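Local coordinates for protein uracil-DNA glycosylase (Sulfolobus tokodaii str. 7, PDB 4ZBY) that belongs to the uracil-DNA glycosylase superfamily and carries an iron/sulfur cluster and a bound uracil in a single alpha/beta chain, at residues Met38-Ala43 with Pro104-Gln109; Cys17-Phe22 with Asn82-Arg87. All coordinates share one frame; numbering follows the deposited sequence. Where two conformers were deposited one is given.

Contact 1. Residues Met38-Ala43 with Pro104-Gln109. With URA (uracil), chain C.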
# COMPACT_ATOMS: atom_id res chain seq x y z
N MET A 38 -5.81 2.68 -4.55
CA MET A 38 -4.47 2.90 -4.06
C MET A 38 -4.09 1.65 -3.26
O MET A 38 -4.88 1.18 -2.44
CB MET A 38 -4.44 4.19 -3.22
CG MET A 38 -3.12 4.56 -2.62
SD MET A 38 -3.31 6.23 -1.87
CE MET A 38 -1.65 6.37 -1.26
N PHE A 39 -2.92 1.08 -3.53
CA PHE A 39 -2.42 -0.10 -2.80
C PHE A 39 -1.31 0.34 -1.88
O PHE A 39 -0.40 1.05 -2.30
CB PHE A 39 -1.90 -1.17 -3.77
CG PHE A 39 -2.96 -1.72 -4.66
CD1 PHE A 39 -3.67 -2.85 -4.29
CD2 PHE A 39 -3.30 -1.06 -5.82
CE1 PHE A 39 -4.69 -3.35 -5.09
CE2 PHE A 39 -4.33 -1.54 -6.64
CZ PHE A 39 -5.01 -2.68 -6.26
N VAL A 40 -1.36 -0.10 -0.63
CA VAL A 40 -0.31 0.27 0.32
C VAL A 40 0.26 -0.96 0.98
O VAL A 40 -0.46 -1.66 1.68
CB VAL A 40 -0.83 1.23 1.42
CG1 VAL A 40 0.31 1.73 2.31
CG2 VAL A 40 -1.58 2.41 0.80
N GLY A 41 1.55 -1.20 0.75
CA GLY A 41 2.23 -2.29 1.44
C GLY A 41 3.01 -1.85 2.65
O GLY A 41 2.81 -0.76 3.20
N GLU A 42 3.90 -2.73 3.10
CA GLU A 42 4.70 -2.50 4.30
C GLU A 42 5.95 -1.63 4.03
O GLU A 42 6.06 -0.50 4.52
CB GLU A 42 5.13 -3.85 4.88
CG GLU A 42 6.07 -3.73 6.09
CD GLU A 42 6.57 -5.08 6.58
OE1 GLU A 42 6.12 -6.13 6.06
OE2 GLU A 42 7.43 -5.08 7.49
N ALA A 43 6.88 -2.20 3.28
CA ALA A 43 8.14 -1.53 2.97
C ALA A 43 8.78 -2.24 1.79
O ALA A 43 8.46 -3.41 1.52
CB ALA A 43 9.09 -1.52 4.20
N PRO A 104 4.20 10.37 7.28
CA PRO A 104 3.61 11.60 6.75
C PRO A 104 3.66 11.70 5.22
O PRO A 104 2.81 12.40 4.64
CB PRO A 104 4.47 12.70 7.39
CG PRO A 104 4.87 12.11 8.71
CD PRO A 104 5.14 10.65 8.38
N TYR A 105 4.60 11.01 4.58
CA TYR A 105 4.62 10.96 3.11
C TYR A 105 3.38 10.27 2.59
O TYR A 105 2.76 10.74 1.65
CB TYR A 105 5.86 10.23 2.60
CG TYR A 105 7.19 10.96 2.80
CD1 TYR A 105 7.31 12.30 2.45
CD2 TYR A 105 8.30 10.29 3.32
CE1 TYR A 105 8.51 12.97 2.58
CE2 TYR A 105 9.52 10.95 3.46
CZ TYR A 105 9.60 12.31 3.08
OH TYR A 105 10.78 13.01 3.22
N LEU A 106 3.04 9.13 3.19
CA LEU A 106 1.81 8.43 2.78
C LEU A 106 0.54 9.28 3.01
O LEU A 106 -0.33 9.34 2.15
CB LEU A 106 1.70 7.10 3.53
CG LEU A 106 0.44 6.28 3.27
CD1 LEU A 106 0.38 5.90 1.82
CD2 LEU A 106 0.42 5.04 4.16
N ASP A 107 0.46 9.91 4.18
CA ASP A 107 -0.62 10.85 4.50
C ASP A 107 -0.76 11.87 3.38
O ASP A 107 -1.86 12.17 2.91
CB ASP A 107 -0.37 11.60 5.80
CG ASP A 107 -0.37 10.71 7.02
OD1 ASP A 107 -0.86 9.57 6.95
OD2 ASP A 107 0.11 11.18 8.06
N ARG A 108 0.38 12.42 2.95
CA ARG A 108 0.37 13.45 1.92
C ARG A 108 -0.06 12.89 0.58
O ARG A 108 -0.75 13.57 -0.20
CB ARG A 108 1.75 14.10 1.81
CG ARG A 108 2.08 14.96 3.02
CD ARG A 108 3.55 15.37 3.07
NE ARG A 108 3.99 16.07 1.86
CZ ARG A 108 5.26 16.37 1.62
NH1 ARG A 108 6.19 16.03 2.50
NH2 ARG A 108 5.60 17.01 0.51
N GLN A 109 0.31 11.65 0.31
CA GLN A 109 -0.04 11.01 -0.96
C GLN A 109 -1.54 10.74 -1.00
O GLN A 109 -2.21 10.97 -2.03
CB GLN A 109 0.78 9.71 -1.17
CG GLN A 109 2.24 10.00 -1.42
CD GLN A 109 3.10 8.74 -1.43
OE1 GLN A 109 2.91 7.86 -0.59
NE2 GLN A 109 4.02 8.64 -2.39
N1 URA C . 6.66 -5.79 0.08
C2 URA C . 5.99 -4.65 0.34
O2 URA C . 5.38 -4.46 1.38
N3 URA C . 6.17 -3.65 -0.52
C4 URA C . 6.96 -3.67 -1.62
O4 URA C . 6.98 -2.70 -2.36
C5 URA C . 7.64 -4.88 -1.86
C6 URA C . 7.47 -5.92 -1.02
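Met-38 reaches helix 96-113 with a fully outstretched side chain, and only its terminal methyl does the touching. CG lies anti to the backbone N (chi1 179°) and the chain stays straight to the end, which carries CE to within 3.7 Å of Leu-106 CD1; the two side chains slant across one another. The same methyl comes to 4.1 Å from Gln-109 CB, the side chains of Met-38 and Gln-109 crossing at about a right angle.

The second point of contact is shorter in reach. Val-40 and Leu-106 meet tip to tip, with Val-40 CG1 3.8 Å from Leu-106 CD2, while Val-40 CG2 faces the other branch, Leu-106 CD1, at 4.1 Å. Leu-106 thus meets both residues, CD1 touching Met-38 and Val-40 and CD2 touching Val-40. No hydrogen bond crosses between strand and helix. The amide of Gln-109 turns to other partners, NE2 to Pro-28 O and OE1 to Lys-85 NZ, so its polar end is satisfied although buried.

Where the strand ends, the chain turns to the ligand: Glu-42 N donates to uracil O2 over 2.9 Å, and Ala-43 N adds a weak bond to the same oxygen at 3.3 Å.

The axes of strand 38-41 and helical segment 104-109 approach to 11.6 Å and run antiparallel, at 173°. Helix 96-113 links the parallel strands 79-82 and 117-121, which flank 37-41 on either side, so it covers the middle strand: a beta-alpha-beta crossover in an alpha/beta sheet fold.

Contact 2. Residues Cys17-Phe22 with Asn82-Arg87; sequences CKLWQF and NVVKCR. With SF4 (iron/sulfur cluster), chain B; URA (uracil), chain C.
A single water ties the two loops together, donating to Leu-19 O and to Arg-87 O, each 2.7 Å from the water oxygen. No direct hydrogen bond joins the segments; the rest of the contact is apolar and centres on Leu-19. With CG anti to the carbonyl carbon (chi1 -64°) and the chain extended beyond it, CD1 reaches Val-84 CG1 at 3.6 Å, the two side chains crossing nearly at a right angle, while Leu-19 CB rests on Cys-86 CB.

These groups wall in one side of the iron/sulfur cluster, with Leu-19 CD1 and Val-84 CG1 both lying near its sulfide S2. Cys-17 SG binds iron FE1 and Cys-86 SG binds iron FE3, each at 2.3 Å. Cys-14 and Cys-102 also line this pocket and probably supply the remaining two ligands, as in cluster-bearing members of the superfamily. Leu-19 N donates a hydrogen bond to Cys-17 SG at 3.5 Å, with an N-H...S angle of 163°, and may draw off some of the thiolate charge.

At the far end of 82-87, Asn-82 reads the uracil with both halves of its amide: uracil N3 donates to OD1 at 2.7 Å, almost straight at 168°, and ND2 donates to uracil O4 at 3.0 Å. Behind it, Lys-85 bends at its last torsion and brings NZ to Asn-82 O, nearly in line with the carbonyl, and to Thr-81 OG1.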
# COMPACT_ATOMS: atom_id res chain seq x y z
N CYS A 17 14.84 9.13 8.69
CA CYS A 17 15.04 8.06 9.66
C CYS A 17 16.29 7.27 9.32
O CYS A 17 16.92 7.51 8.30
CB CYS A 17 13.82 7.14 9.76
SG CYS A 17 13.69 5.91 8.47
N LYS A 18 16.68 6.34 10.19
CA LYS A 18 17.96 5.68 9.99
C LYS A 18 18.00 4.73 8.79
O LYS A 18 19.07 4.24 8.42
CB LYS A 18 18.36 4.92 11.27
CG LYS A 18 17.40 3.82 11.66
CD LYS A 18 17.80 3.17 12.98
CE LYS A 18 16.80 2.10 13.39
NZ LYS A 18 15.40 2.62 13.56
N LEU A 19 16.87 4.48 8.16
CA LEU A 19 16.86 3.55 7.04
C LEU A 19 17.61 4.07 5.81
O LEU A 19 17.99 3.27 4.95
CB LEU A 19 15.42 3.21 6.62
CG LEU A 19 14.61 2.47 7.69
CD1 LEU A 19 13.24 2.01 7.21
CD2 LEU A 19 15.46 1.29 8.21
N TRP A 20 17.82 5.39 5.73
CA TRP A 20 18.43 5.93 4.52
C TRP A 20 19.83 5.36 4.32
O TRP A 20 20.25 5.18 3.19
CB TRP A 20 18.49 7.47 4.57
CG TRP A 20 19.64 8.02 5.39
CD1 TRP A 20 19.62 8.33 6.72
CD2 TRP A 20 20.96 8.30 4.93
NE1 TRP A 20 20.85 8.79 7.12
CE2 TRP A 20 21.69 8.79 6.03
CE3 TRP A 20 21.60 8.20 3.69
CZ2 TRP A 20 23.02 9.17 5.93
CZ3 TRP A 20 22.92 8.57 3.60
CH2 TRP A 20 23.62 9.06 4.71
N GLN A 21 20.54 5.06 5.41
CA GLN A 21 21.92 4.66 5.31
C GLN A 21 22.14 3.33 4.59
O GLN A 21 23.24 3.08 4.11
CB GLN A 21 22.54 4.59 6.72
CG GLN A 21 22.00 3.45 7.56
CD GLN A 21 22.47 3.52 9.01
OE1 GLN A 21 23.60 3.16 9.33
NE2 GLN A 21 21.58 3.99 9.89
N PHE A 22 21.10 2.51 4.51
CA PHE A 22 21.23 1.17 3.95
C PHE A 22 20.85 1.09 2.48
O PHE A 22 21.18 0.11 1.78
CB PHE A 22 20.34 0.19 4.73
CG PHE A 22 20.57 0.21 6.21
CD1 PHE A 22 21.81 -0.15 6.74
CD2 PHE A 22 19.54 0.56 7.08
CE1 PHE A 22 22.03 -0.13 8.12
CE2 PHE A 22 19.74 0.57 8.44
CZ PHE A 22 20.98 0.23 8.97
N ASN A 82 3.98 2.21 -0.17
CA ASN A 82 4.16 1.52 1.11
C ASN A 82 4.13 2.52 2.24
O ASN A 82 4.38 3.70 2.03
CB ASN A 82 5.50 0.77 1.17
CG ASN A 82 5.59 -0.36 0.16
OD1 ASN A 82 4.96 -1.39 0.31
ND2 ASN A 82 6.39 -0.16 -0.88
N VAL A 83 3.87 2.04 3.46
CA VAL A 83 3.85 2.94 4.61
C VAL A 83 5.27 3.43 4.94
O VAL A 83 5.46 4.57 5.39
CB VAL A 83 3.18 2.25 5.83
CG1 VAL A 83 3.96 1.01 6.24
CG2 VAL A 83 3.04 3.22 6.99
N VAL A 84 6.28 2.58 4.70
CA VAL A 84 7.67 2.98 4.85
C VAL A 84 8.33 2.85 3.48
O VAL A 84 8.05 1.90 2.74
CB VAL A 84 8.39 2.09 5.90
CG1 VAL A 84 9.90 2.24 5.82
CG2 VAL A 84 7.88 2.49 7.29
N LYS A 85 9.17 3.81 3.14
CA LYS A 85 9.63 3.88 1.76
C LYS A 85 11.10 3.50 1.51
O LYS A 85 11.58 3.55 0.36
CB LYS A 85 9.29 5.27 1.22
CG LYS A 85 7.75 5.42 1.11
CD LYS A 85 7.34 6.87 1.07
CE LYS A 85 6.00 7.05 0.40
NZ LYS A 85 4.85 6.39 1.09
N CYS A 86 11.80 3.06 2.55
CA CYS A 86 13.13 2.48 2.38
C CYS A 86 13.16 1.07 2.94
O CYS A 86 12.42 0.75 3.86
CB CYS A 86 14.19 3.32 3.07
SG CYS A 86 14.27 4.96 2.30
N ARG A 87 14.00 0.23 2.35
CA ARG A 87 14.17 -1.17 2.78
C ARG A 87 14.83 -1.30 4.14
O ARG A 87 15.96 -0.89 4.32
CB ARG A 87 15.02 -1.93 1.75
CG ARG A 87 15.16 -3.42 2.02
CD ARG A 87 16.36 -3.99 1.27
NE ARG A 87 16.38 -5.44 1.33
CZ ARG A 87 17.37 -6.20 0.88
NH1 ARG A 87 17.30 -7.52 0.97
NH2 ARG A 87 18.44 -5.64 0.33
FE1 SF4 B . 13.06 6.89 6.49
FE2 SF4 B . 12.88 8.91 4.75
FE3 SF4 B . 13.33 6.41 3.85
FE4 SF4 B . 10.94 7.06 4.85
S1 SF4 B . 11.89 7.88 2.95
S2 SF4 B . 12.10 5.19 5.29
S3 SF4 B . 11.52 8.53 6.50
S4 SF4 B . 14.71 7.67 5.21
N1 URA C . 6.66 -5.79 0.08
C2 URA C . 5.99 -4.65 0.34
O2 URA C . 5.38 -4.46 1.38
N3 URA C . 6.17 -3.65 -0.52
C4 URA C . 6.96 -3.67 -1.62
O4 URA C . 6.98 -2.70 -2.36
C5 URA C . 7.64 -4.88 -1.86
C6 URA C . 7.47 -5.92 -1.02
O HOH W 1 17.31 1.27 3.33

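Contact 1 belongs to the central core, its centre about 6 Å from that of the chain, whereas contact 2 lies about 15 Å out, yet most of its touching residues are buried too, beside the cluster. The first joins regular strand and helix through apolar side-chain atoms, mostly methyls; the second joins two loops, with metal ligation and a bridging water added to the apolar packing. Helix 96-113 serves both, giving Leu-106 to one and packing on the cluster loops of the other. They meet directly as well: Gly-41 O lies 3.0 Å from Val-83 N, a probable hydrogen bond, and segments 38-43 and 82-87 both bind the same uracil.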